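Local coordinates for protein prephenate dehydrogenase (Corynebacterium glutamicum ATCC 13032, PDB 3KTD) that probably catalyses the NAD(P)+-dependent oxidative decarboxylation of prephenate in tyrosine biosynthesis, at residues G15-L27 against S132-R144. Residues are numbered along the deposited sequence; the frame is centred on the assembly and turned at random.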
# COMPACT_ATOMS: atom_id res chain seq x y z
N GLY A 15 16.01 25.28 -8.16
CA GLY A 15 15.40 24.55 -7.07
C GLY A 15 16.25 23.32 -6.81
O GLY A 15 16.45 22.50 -7.72
N LEU A 16 16.75 23.19 -5.58
CA LEU A 16 17.64 22.10 -5.21
C LEU A 16 17.15 21.32 -3.99
O LEU A 16 17.84 21.25 -2.98
CB LEU A 16 19.06 22.63 -4.98
CG LEU A 16 19.72 23.16 -6.25
CD1 LEU A 16 21.07 23.84 -5.98
CD2 LEU A 16 19.87 22.03 -7.27
N GLY A 17 15.96 20.75 -4.12
CA GLY A 17 15.38 19.88 -3.09
C GLY A 17 15.57 18.41 -3.45
O GLY A 17 16.52 18.05 -4.13
N LEU A 18 14.66 17.55 -2.98
CA LEU A 18 14.74 16.12 -3.26
C LEU A 18 15.09 15.83 -4.72
O LEU A 18 16.05 15.12 -5.01
CB LEU A 18 13.43 15.44 -2.93
CG LEU A 18 13.43 13.92 -3.18
CD1 LEU A 18 14.35 13.22 -2.18
CD2 LEU A 18 12.02 13.37 -3.12
N ILE A 19 14.29 16.38 -5.64
CA ILE A 19 14.47 16.12 -7.07
C ILE A 19 15.67 16.87 -7.64
O ILE A 19 16.58 16.25 -8.18
CB ILE A 19 13.24 16.50 -7.90
CG1 ILE A 19 11.98 15.79 -7.40
CG2 ILE A 19 13.48 16.13 -9.35
CD1 ILE A 19 12.06 14.30 -7.48
N GLY A 20 15.65 18.19 -7.53
CA GLY A 20 16.70 19.04 -8.10
C GLY A 20 18.08 18.75 -7.53
O GLY A 20 19.06 18.65 -8.27
N GLY A 21 18.15 18.63 -6.21
CA GLY A 21 19.41 18.36 -5.53
C GLY A 21 19.98 17.02 -5.94
O GLY A 21 21.17 16.92 -6.28
N SER A 22 19.13 16.00 -5.89
CA SER A 22 19.49 14.64 -6.32
C SER A 22 19.98 14.61 -7.77
O SER A 22 20.84 13.80 -8.12
CB SER A 22 18.28 13.72 -6.22
OG SER A 22 17.96 13.46 -4.87
N LEU A 23 19.39 15.46 -8.61
CA LEU A 23 19.79 15.56 -10.00
C LEU A 23 21.17 16.20 -10.08
O LEU A 23 22.02 15.72 -10.81
CB LEU A 23 18.76 16.38 -10.78
CG LEU A 23 18.99 16.58 -12.27
CD1 LEU A 23 18.85 15.27 -13.03
CD2 LEU A 23 18.03 17.62 -12.81
N LEU A 24 21.40 17.26 -9.31
CA LEU A 24 22.69 17.94 -9.30
C LEU A 24 23.78 16.97 -8.88
O LEU A 24 24.85 16.91 -9.49
CB LEU A 24 22.68 19.14 -8.35
CG LEU A 24 23.99 19.91 -8.14
CD1 LEU A 24 24.28 20.81 -9.31
CD2 LEU A 24 23.92 20.74 -6.87
N ARG A 25 23.49 16.20 -7.83
CA ARG A 25 24.46 15.25 -7.29
C ARG A 25 24.80 14.15 -8.29
O ARG A 25 25.97 13.82 -8.48
CB ARG A 25 23.96 14.62 -5.99
CG ARG A 25 23.96 15.52 -4.76
CD ARG A 25 23.37 14.74 -3.57
NE ARG A 25 23.40 15.47 -2.30
CZ ARG A 25 24.48 15.64 -1.54
NH1 ARG A 25 25.67 15.16 -1.92
NH2 ARG A 25 24.39 16.31 -0.40
N ASP A 26 23.77 13.57 -8.92
CA ASP A 26 23.99 12.48 -9.88
C ASP A 26 24.71 12.96 -11.14
O ASP A 26 25.56 12.25 -11.69
CB ASP A 26 22.67 11.78 -10.26
CG ASP A 26 22.16 10.82 -9.18
OD1 ASP A 26 22.98 10.36 -8.33
OD2 ASP A 26 20.94 10.51 -9.19
N LEU A 27 24.38 14.17 -11.60
CA LEU A 27 25.03 14.75 -12.77
C LEU A 27 26.48 15.07 -12.48
O LEU A 27 27.33 14.97 -13.37
CB LEU A 27 24.31 16.02 -13.22
CG LEU A 27 22.99 15.84 -13.96
CD1 LEU A 27 22.37 17.18 -14.27
CD2 LEU A 27 23.17 15.02 -15.24
N SER A 132 10.27 19.46 1.74
CA SER A 132 11.69 19.17 1.90
C SER A 132 12.72 19.85 1.01
O SER A 132 12.54 19.81 -0.22
CB SER A 132 12.03 17.76 2.42
OG SER A 132 11.63 16.77 1.48
N GLY A 133 13.78 20.44 1.58
CA GLY A 133 14.83 21.15 0.82
C GLY A 133 16.09 20.36 0.45
O GLY A 133 16.01 19.18 0.13
N TRP A 134 17.24 21.01 0.51
CA TRP A 134 18.53 20.42 0.07
C TRP A 134 19.00 19.19 0.84
O TRP A 134 19.61 18.30 0.25
CB TRP A 134 19.63 21.50 0.05
CG TRP A 134 21.06 21.02 -0.06
CD1 TRP A 134 22.02 21.14 0.89
CD2 TRP A 134 21.69 20.39 -1.18
NE1 TRP A 134 23.21 20.63 0.44
CE2 TRP A 134 23.04 20.16 -0.83
CE3 TRP A 134 21.25 20.00 -2.45
CZ2 TRP A 134 23.95 19.55 -1.69
CZ3 TRP A 134 22.17 19.39 -3.32
CH2 TRP A 134 23.50 19.17 -2.93
N SER A 135 18.72 19.13 2.14
CA SER A 135 19.11 17.98 2.94
C SER A 135 18.42 16.70 2.48
O SER A 135 18.84 15.60 2.83
CB SER A 135 18.84 18.22 4.43
OG SER A 135 17.45 18.28 4.72
N ALA A 136 17.35 16.85 1.71
CA ALA A 136 16.60 15.71 1.15
C ALA A 136 17.30 15.04 -0.04
O ALA A 136 16.93 13.94 -0.43
CB ALA A 136 15.21 16.16 0.74
N SER A 137 18.31 15.70 -0.61
CA SER A 137 18.97 15.20 -1.81
C SER A 137 19.85 13.99 -1.54
O SER A 137 20.56 13.94 -0.54
CB SER A 137 19.81 16.30 -2.45
OG SER A 137 20.92 16.65 -1.63
N MSE A 138 19.82 13.03 -2.46
CA MSE A 138 20.61 11.80 -2.33
C MSE A 138 21.24 11.37 -3.65
O MSE A 138 21.06 12.03 -4.68
CB MSE A 138 19.72 10.69 -1.78
CG MSE A 138 18.48 10.44 -2.61
SE MSE A 138 17.21 9.32 -1.68
CE MSE A 138 17.38 10.04 0.15
N ASP A 139 21.98 10.26 -3.61
CA ASP A 139 22.61 9.69 -4.80
C ASP A 139 21.78 8.55 -5.37
O ASP A 139 21.10 7.83 -4.63
CB ASP A 139 24.02 9.19 -4.47
CG ASP A 139 24.99 10.32 -4.16
OD1 ASP A 139 25.97 10.08 -3.45
OD2 ASP A 139 24.77 11.45 -4.63
N GLY A 140 21.81 8.41 -6.69
CA GLY A 140 21.13 7.31 -7.37
C GLY A 140 19.63 7.20 -7.17
O GLY A 140 19.09 6.11 -7.24
N LEU A 141 18.96 8.33 -6.95
CA LEU A 141 17.51 8.33 -6.78
C LEU A 141 16.78 7.82 -8.01
O LEU A 141 15.76 7.12 -7.91
CB LEU A 141 17.01 9.75 -6.46
CG LEU A 141 15.49 9.96 -6.38
CD1 LEU A 141 14.90 9.19 -5.20
CD2 LEU A 141 15.16 11.43 -6.28
N PHE A 142 17.32 8.16 -9.18
CA PHE A 142 16.68 7.89 -10.45
C PHE A 142 17.09 6.58 -11.12
O PHE A 142 16.54 6.23 -12.17
CB PHE A 142 16.97 9.05 -11.41
CG PHE A 142 16.60 10.39 -10.85
CD1 PHE A 142 15.26 10.78 -10.77
CD2 PHE A 142 17.57 11.26 -10.38
CE1 PHE A 142 14.91 12.01 -10.25
CE2 PHE A 142 17.24 12.49 -9.87
CZ PHE A 142 15.90 12.86 -9.79
N LYS A 143 18.06 5.87 -10.53
CA LYS A 143 18.52 4.62 -11.11
C LYS A 143 17.34 3.66 -11.23
O LYS A 143 16.64 3.38 -10.25
CB LYS A 143 19.66 3.99 -10.29
N ARG A 144 17.09 3.21 -12.46
CA ARG A 144 16.00 2.27 -12.77
C ARG A 144 14.61 2.85 -12.44
O ARG A 144 13.63 2.09 -12.34
CB ARG A 144 16.22 0.90 -12.09
CG ARG A 144 17.52 0.17 -12.51
O HOH W 1 19.86 10.91 -6.84
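Arg25 reaches from helix 18-29 to the loop 132-144 and sets its guanidinium nearly parallel to the indole of Trp134 but offset, the two planes 8° apart, with Trp134 CH2 lying over one guanidinium face and NH2 3.5 Å from Trp134 CZ2. Its chain runs extended from CG to NE, which carries NE to Ser137 OG at 2.8 Å, in the guanidinium plane; the same hydroxyl donates to Trp134 O, so the serine ties the arginine to the 3-10 turn 134-136. NH1 forms a salt bridge with Glu50.

The tight part lies where the helix has no side chain to interpose: Gly21 CA meets the indole edge at Trp134 CZ3 (3.7 Å), and Ser137 CB rests on the same turn. Next along, Ser22 OG accepts a nearly straight bond from Met138 N (3.1 Å, 176°) and passes its own hydrogen back to Leu18 O. Phe142 turns its edge to the helix, CZ near Ile19 O and CE2 near Leu23 N, and its ring also meets Trp147.

Met138, Asp139 and Gly140 are exposed, yet a buried Asp26 holds them from the inner side: its OD1 takes Gly140 N on the syn lone pair at 2.8 Å, while a water joins Asp26 OD2 (2.6 Å), Met138 O and Leu141 N.

Gly15, Gly17 and Gly20 fit the GxGxxG turn of a Rossmann fold, which in relatives holds the dinucleotide. Three straight hydrogen bonds thus fix a largely irregular loop to the helix, two through loop backbone N-H groups, and Gly21 lets the indole settle close.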